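Local coordinates for protein 5,10-methylenetetrahydrofolate dehydrogenase (Bombyx mori, PDB 5ZF1) that probably catalyses the NADP+-dependent oxidation of 5,10-methylenetetrahydrofolate to 5,10-methenyltetrahydrofolate in the folate one-carbon pathway, at residues I154-R159 and L188-T193. Sequence-based numbering, arbitrary orientation. Where two conformers were deposited one is given.
With EDO (1,2-ethanediol), chain I.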
# COMPACT_ATOMS: atom_id res chain seq x y z
N ILE B 154 -21.33 9.93 -4.18
CA ILE B 154 -20.57 9.81 -5.41
C ILE B 154 -20.28 8.34 -5.63
O ILE B 154 -19.73 7.67 -4.75
CB ILE B 154 -19.26 10.62 -5.34
CG1 ILE B 154 -19.56 12.08 -4.96
CG2 ILE B 154 -18.51 10.49 -6.67
CD1 ILE B 154 -20.34 12.83 -5.99
N ASP B 155 -20.68 7.83 -6.79
CA ASP B 155 -20.51 6.41 -7.07
C ASP B 155 -19.04 6.11 -7.36
O ASP B 155 -18.44 6.72 -8.25
CB ASP B 155 -21.38 6.03 -8.25
CG ASP B 155 -22.83 6.22 -7.92
OD1 ASP B 155 -23.26 5.51 -7.00
OD2 ASP B 155 -23.49 7.10 -8.50
N THR B 156 -18.49 5.17 -6.61
CA THR B 156 -17.12 4.68 -6.82
C THR B 156 -17.07 3.27 -7.36
O THR B 156 -16.15 2.93 -8.10
CB THR B 156 -16.33 4.73 -5.49
OG1 THR B 156 -17.01 3.97 -4.47
CG2 THR B 156 -16.16 6.18 -5.02
N PHE B 157 -18.05 2.42 -7.01
CA PHE B 157 -17.98 1.00 -7.34
C PHE B 157 -17.93 0.78 -8.85
O PHE B 157 -18.89 1.10 -9.56
CB PHE B 157 -19.20 0.30 -6.73
CG PHE B 157 -19.13 -1.18 -6.78
CD1 PHE B 157 -19.43 -1.86 -7.95
CD2 PHE B 157 -18.79 -1.91 -5.64
CE1 PHE B 157 -19.35 -3.23 -8.02
CE2 PHE B 157 -18.73 -3.28 -5.69
CZ PHE B 157 -19.00 -3.93 -6.88
N GLY B 158 -16.81 0.24 -9.34
CA GLY B 158 -16.64 0.03 -10.76
C GLY B 158 -16.45 1.29 -11.58
O GLY B 158 -16.45 1.21 -12.81
N ARG B 159 -16.27 2.45 -10.94
CA ARG B 159 -16.07 3.69 -11.69
C ARG B 159 -14.57 3.93 -11.88
O ARG B 159 -13.75 3.42 -11.12
CB ARG B 159 -16.70 4.88 -10.97
CG ARG B 159 -18.20 5.13 -11.37
CD ARG B 159 -19.07 3.93 -11.02
NE ARG B 159 -20.45 4.14 -11.45
CZ ARG B 159 -21.47 3.43 -11.00
NH1 ARG B 159 -21.26 2.48 -10.09
NH2 ARG B 159 -22.70 3.70 -11.42
N LEU B 188 -13.67 -0.19 4.49
CA LEU B 188 -13.55 1.09 3.79
C LEU B 188 -13.52 0.91 2.28
O LEU B 188 -12.74 1.57 1.56
CB LEU B 188 -12.31 1.82 4.30
CG LEU B 188 -12.36 2.08 5.82
CD1 LEU B 188 -11.36 3.14 6.28
CD2 LEU B 188 -13.76 2.47 6.28
N GLY B 189 -14.41 0.05 1.77
CA GLY B 189 -14.32 -0.50 0.43
C GLY B 189 -15.09 0.22 -0.65
O GLY B 189 -16.31 0.08 -0.78
N MET B 190 -14.35 0.94 -1.48
CA MET B 190 -14.95 1.75 -2.53
C MET B 190 -14.95 1.07 -3.90
O MET B 190 -15.82 1.39 -4.72
CB MET B 190 -14.22 3.09 -2.61
CG MET B 190 -13.80 3.58 -1.25
SD MET B 190 -13.73 5.37 -1.22
CE MET B 190 -15.46 5.80 -1.02
N ASP B 191 -14.01 0.16 -4.16
CA ASP B 191 -14.07 -0.70 -5.35
C ASP B 191 -14.04 0.08 -6.66
O ASP B 191 -14.54 -0.38 -7.68
CB ASP B 191 -15.32 -1.62 -5.29
CG ASP B 191 -15.14 -2.78 -4.32
OD1 ASP B 191 -14.23 -3.59 -4.57
OD2 ASP B 191 -15.89 -2.88 -3.31
N ALA B 192 -13.41 1.25 -6.67
CA ALA B 192 -13.17 1.93 -7.93
C ALA B 192 -11.99 1.30 -8.67
O ALA B 192 -11.15 0.62 -8.09
CB ALA B 192 -12.89 3.42 -7.70
N THR B 193 -11.94 1.56 -9.98
CA THR B 193 -10.78 1.25 -10.82
C THR B 193 -9.88 2.48 -10.81
O THR B 193 -10.26 3.52 -11.35
CB THR B 193 -11.23 0.93 -12.25
OG1 THR B 193 -12.17 -0.15 -12.23
CG2 THR B 193 -10.03 0.55 -13.13
C1 EDO I . -19.30 3.35 -1.45
O1 EDO I . -18.51 4.32 -2.18
C2 EDO I . -18.82 1.93 -1.74
O2 EDO I . -19.39 1.44 -2.96
O HOH W 1 -13.84 0.90 -13.92
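Thr156 reaches across to Met190 with its hydroxyl, donating from OG1 to the carbonyl O of Met190 at 2.9 Å, the donor tilted slightly from the carbonyl plane. Chi1 of 57° sets OG1 between the backbone N and carbonyl carbon of Thr156, facing the other loop. The same OG1 accepts a bond from O1 of a bound 1,2-ethanediol, probably from the crystallisation liquor, while CB of Met190 lies beside it at 3.5 Å. An alanine in place of Thr156 would probably leave the Met190 carbonyl without this hydroxyl donor. Next along, Phe157 and Asp191 lie side by side and point the same way, ring and carboxylate planes 59° apart. The ring meets Asp191 obliquely, CD2 lying 3.5 Å from CB, and also touches Tyr200 of the second subunit. The Asp191 carboxylate itself is held elsewhere, by a salt bridge to Arg166 of that subunit and by the backbone N of Lys182. The backbone of the type II turn from Thr156 to Arg159 directs N of Gly158 to O of Asp191 (2.9 Å), nearly straight at hydrogen but 40° above the carbonyl plane. N of Thr193 then binds O of Arg159 at 2.8 Å, where the loops lead into the neighbouring parallel strands 160-164 and 193-197 of the Rossmann-type NAD(P)-binding domain. Two backbone bonds thus join the loops where these strands begin, the Thr156 hydroxyl adds a polar tie, and the Asp191 carboxylate links the loop pair to the second subunit, where Arg166 probably offsets its charge.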